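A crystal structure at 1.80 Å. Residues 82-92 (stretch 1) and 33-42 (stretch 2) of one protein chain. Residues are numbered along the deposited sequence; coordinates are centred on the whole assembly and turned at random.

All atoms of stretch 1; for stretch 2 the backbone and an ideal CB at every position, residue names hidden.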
# COMPACT_ATOMS: atom_id res chain seq x y z
N ARG A 82 3.61 -5.73 18.84
CA ARG A 82 2.35 -5.61 19.53
C ARG A 82 2.18 -4.31 20.31
O ARG A 82 1.05 -3.90 20.52
CB ARG A 82 2.14 -6.83 20.47
CG ARG A 82 1.86 -8.07 19.62
CD ARG A 82 1.72 -9.39 20.41
NE ARG A 82 1.29 -10.41 19.44
CZ ARG A 82 1.75 -11.65 19.36
NH1 ARG A 82 2.70 -12.06 20.22
NH2 ARG A 82 1.25 -12.47 18.43
N GLU A 83 3.28 -3.70 20.74
CA GLU A 83 3.18 -2.41 21.47
C GLU A 83 2.68 -1.34 20.46
O GLU A 83 1.87 -0.47 20.77
CB GLU A 83 4.55 -1.98 21.97
CG GLU A 83 5.05 -2.79 23.19
CD GLU A 83 6.46 -2.35 23.58
OE1 GLU A 83 6.63 -1.15 23.87
OE2 GLU A 83 7.40 -3.19 23.58
N TRP A 84 3.23 -1.41 19.24
CA TRP A 84 2.80 -0.48 18.21
C TRP A 84 1.34 -0.74 17.87
O TRP A 84 0.56 0.20 17.72
CB TRP A 84 3.69 -0.65 16.93
CG TRP A 84 4.98 -0.02 17.14
CD1 TRP A 84 6.18 -0.63 17.32
CD2 TRP A 84 5.23 1.39 17.12
NE1 TRP A 84 7.18 0.32 17.38
CE2 TRP A 84 6.62 1.57 17.27
CE3 TRP A 84 4.40 2.52 16.97
CZ2 TRP A 84 7.24 2.85 17.29
CZ3 TRP A 84 5.01 3.81 16.97
CH2 TRP A 84 6.43 3.95 17.14
N GLU A 85 0.95 -2.01 17.74
CA GLU A 85 -0.47 -2.32 17.47
C GLU A 85 -1.37 -1.71 18.53
O GLU A 85 -2.45 -1.17 18.23
CB GLU A 85 -0.75 -3.86 17.47
CG GLU A 85 0.00 -4.57 16.31
CD GLU A 85 -0.12 -6.08 16.34
OE1 GLU A 85 -0.82 -6.62 17.21
OE2 GLU A 85 0.49 -6.74 15.49
N SER A 86 -0.98 -1.91 19.78
CA SER A 86 -1.80 -1.37 20.86
C SER A 86 -1.83 0.15 20.76
O SER A 86 -2.89 0.78 21.04
CB SER A 86 -1.18 -1.81 22.23
OG SER A 86 -1.77 -1.05 23.27
N CYS A 87 -0.69 0.76 20.42
CA CYS A 87 -0.69 2.24 20.31
C CYS A 87 -1.59 2.75 19.19
O CYS A 87 -2.33 3.72 19.35
CB CYS A 87 0.72 2.81 20.12
SG CYS A 87 1.78 2.70 21.57
N VAL A 88 -1.50 2.13 18.00
CA VAL A 88 -2.35 2.57 16.91
C VAL A 88 -3.82 2.36 17.22
O VAL A 88 -4.68 3.26 17.00
CB VAL A 88 -1.95 1.81 15.60
CG1 VAL A 88 -2.90 2.17 14.48
CG2 VAL A 88 -0.51 2.14 15.25
N LYS A 89 -4.16 1.19 17.76
CA LYS A 89 -5.54 0.91 18.09
C LYS A 89 -6.07 1.94 19.11
O LYS A 89 -7.19 2.42 18.98
CB LYS A 89 -5.64 -0.51 18.69
CG LYS A 89 -7.07 -1.07 18.92
CD LYS A 89 -7.03 -2.52 19.60
CE LYS A 89 -6.50 -3.69 18.63
NZ LYS A 89 -4.99 -3.77 18.23
N ARG A 90 -5.26 2.27 20.11
CA ARG A 90 -5.75 3.24 21.15
C ARG A 90 -6.01 4.59 20.48
O ARG A 90 -6.99 5.30 20.74
CB ARG A 90 -4.72 3.44 22.25
CG ARG A 90 -5.20 2.99 23.62
CD ARG A 90 -4.09 3.07 24.68
NE ARG A 90 -3.00 2.15 24.35
CZ ARG A 90 -1.73 2.31 24.72
NH1 ARG A 90 -1.38 3.37 25.44
NH2 ARG A 90 -0.81 1.43 24.37
N LEU A 91 -5.10 4.96 19.62
CA LEU A 91 -5.23 6.23 18.94
C LEU A 91 -6.45 6.29 18.01
O LEU A 91 -7.24 7.27 18.03
CB LEU A 91 -3.88 6.47 18.23
CG LEU A 91 -3.40 7.80 17.70
CD1 LEU A 91 -3.34 8.93 18.78
CD2 LEU A 91 -1.99 7.50 17.17
N LEU A 92 -6.68 5.24 17.21
CA LEU A 92 -7.85 5.21 16.34
C LEU A 92 -9.19 5.22 17.13
O LEU A 92 -10.18 5.86 16.74
CB LEU A 92 -7.83 3.96 15.46
CG LEU A 92 -6.73 3.91 14.42
CD1 LEU A 92 -6.83 2.61 13.61
CD2 LEU A 92 -6.90 5.15 13.51
N UNK A 33 9.70 4.10 8.76
CA UNK A 33 10.92 3.38 9.11
C UNK A 33 11.28 4.03 10.47
O UNK A 33 11.69 5.20 10.54
CB UNK A 33 12.02 3.50 8.06
N UNK A 34 11.12 3.24 11.53
CA UNK A 34 11.32 3.67 12.94
C UNK A 34 12.70 3.79 13.49
O UNK A 34 12.88 4.39 14.57
CB UNK A 34 10.58 2.69 13.86
N UNK A 35 13.69 3.20 12.80
CA UNK A 35 15.05 3.21 13.31
C UNK A 35 15.08 2.61 14.75
O UNK A 35 15.88 3.07 15.61
CB UNK A 35 15.61 4.64 13.30
N UNK A 36 14.16 1.68 15.00
CA UNK A 36 14.10 0.99 16.29
C UNK A 36 13.56 1.83 17.44
O UNK A 36 13.69 1.41 18.59
CB UNK A 36 15.50 0.49 16.66
N UNK A 37 12.95 2.98 17.15
CA UNK A 37 12.41 3.83 18.24
C UNK A 37 11.26 3.18 18.95
O UNK A 37 10.55 2.34 18.41
CB UNK A 37 11.96 5.19 17.70
N UNK A 38 11.04 3.60 20.20
CA UNK A 38 9.93 3.07 20.99
C UNK A 38 8.51 3.42 20.58
O UNK A 38 8.23 4.52 20.17
CB UNK A 38 10.12 3.53 22.44
N UNK A 39 7.62 2.46 20.76
CA UNK A 39 6.21 2.60 20.49
C UNK A 39 5.66 3.76 21.28
O UNK A 39 6.06 3.98 22.43
CB UNK A 39 5.46 1.31 20.82
N UNK A 40 4.73 4.51 20.70
CA UNK A 40 4.14 5.67 21.42
C UNK A 40 2.83 5.97 20.74
O UNK A 40 2.67 5.67 19.56
CB UNK A 40 5.06 6.89 21.41
N UNK A 41 1.87 6.56 21.47
CA UNK A 41 0.60 6.93 20.87
C UNK A 41 0.73 8.36 20.36
O UNK A 41 -0.22 8.90 19.83
CB UNK A 41 -0.55 6.79 21.87
N UNK A 42 1.88 8.97 20.52
CA UNK A 42 2.00 10.36 20.07
C UNK A 42 2.31 10.39 18.56
O UNK A 42 3.39 10.81 18.15
CB UNK A 42 3.09 11.09 20.86

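Stretch 1 is a continuous helix, and stretch 2 is an irregular segment that packs against it, its CA atoms coming nearest to those of Trp84 and Cys87. Position 33 lies beyond reach of the helix, which sets no preference. The residue is Asn33, whose OD1 accepts a hydrogen bond from the backbone N of 35 at 3.0 Å.

At position 34 CA-to-CB points toward the helix, and the ideal CB lies 4.8 Å from Trp84 CZ2. Facing the indole here, a branched or extended apolar side chain such as leucine, isoleucine or methionine would suit. It is Leu34, whose CD2 packs 3.5 Å from Trp84 CZ2.

Positions 35 and 36 both have positive phi (55° and 74°) and form the corners of a type I' turn, closed by the hydrogen bond from the N of 37 to Leu34 O (2.9 Å). Asparagine and glycine tolerate such angles best, and neither position meets the helix. They are Asn35 and Gly36.

Position 37 points sideways, its ideal CB 5.3 Å from Trp84 CZ2, so a small or medium, fairly apolar side chain would fit. Cys37 places SG at the edge of the indole, 4.0 Å from Trp84 CZ2. A water donates to Cys37 O (2.6 Å) and accepts from Trp84 NE1 (3.0 Å).

Position 38 points away, leaving the choice open, with polar residues acceptable. Ser38 approaches through its backbone, O lying 3.5 Å from Trp84 CZ2.

Position 39 is the most confined. Its ideal CB is 3.6 Å from Glu83 CB, 3.7 Å from Trp84 CD2 and 4.0 Å from Cys87 SG, which favours a small side chain: alanine, or perhaps glycine or serine. Ala39 fills the site with one methyl, while its CA sits 3.4 Å from the centroid of the Trp84 six-membered ring, a CH-pi contact over the face.

Position 40 has an extended backbone and points away, so many side chains could be accommodated, beta-branched ones among them. It is Thr40, whose O packs 3.5 Å from Cys87 CB. Thr40 OG1 accepts a hydrogen bond from the N of 42 (3.0 Å).

Position 41 points sideways, with Cys87, Leu91 and Arg90 nearby; a medium side chain with an apolar portion, such as threonine or valine, would suit. Thr41 lays CG2 over one face of the Arg90 guanidinium, 3.7 Å from NH1, and 3.9 Å from Cys87 CB.

Position 42 points away, so the helix sets no preference and a polar residue is one natural choice; it is Lys42.

Stretch 2 33-42: NLNGCSATTK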
# COMPACT_ATOMS: atom_id res chain seq x y z
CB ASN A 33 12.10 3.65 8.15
CG ASN A 33 13.32 2.94 8.58
OD1 ASN A 33 13.68 2.98 9.77
ND2 ASN A 33 14.04 2.28 7.64
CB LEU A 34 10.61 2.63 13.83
CG LEU A 34 9.15 2.51 13.48
CD1 LEU A 34 8.66 1.16 14.17
CD2 LEU A 34 8.33 3.71 14.06
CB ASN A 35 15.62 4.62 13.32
CG ASN A 35 17.11 4.65 13.52
OD1 ASN A 35 17.86 3.79 13.03
ND2 ASN A 35 17.57 5.66 14.28
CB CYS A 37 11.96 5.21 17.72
SG CYS A 37 10.42 5.22 16.72
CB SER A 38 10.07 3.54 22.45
OG SER A 38 11.40 3.33 22.87
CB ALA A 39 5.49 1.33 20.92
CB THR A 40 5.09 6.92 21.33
OG1 THR A 40 4.42 8.08 21.88
CG2 THR A 40 5.49 7.21 19.85
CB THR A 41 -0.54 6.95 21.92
OG1 THR A 41 -0.12 7.79 23.01
CG2 THR A 41 -0.77 5.55 22.49
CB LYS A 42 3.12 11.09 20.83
CG LYS A 42 2.94 11.12 22.35
CD LYS A 42 1.94 12.16 22.73
CE LYS A 42 0.52 11.66 22.60
NZ LYS A 42 -0.44 12.54 23.40
O HOH W 1 10.08 -0.17 17.92
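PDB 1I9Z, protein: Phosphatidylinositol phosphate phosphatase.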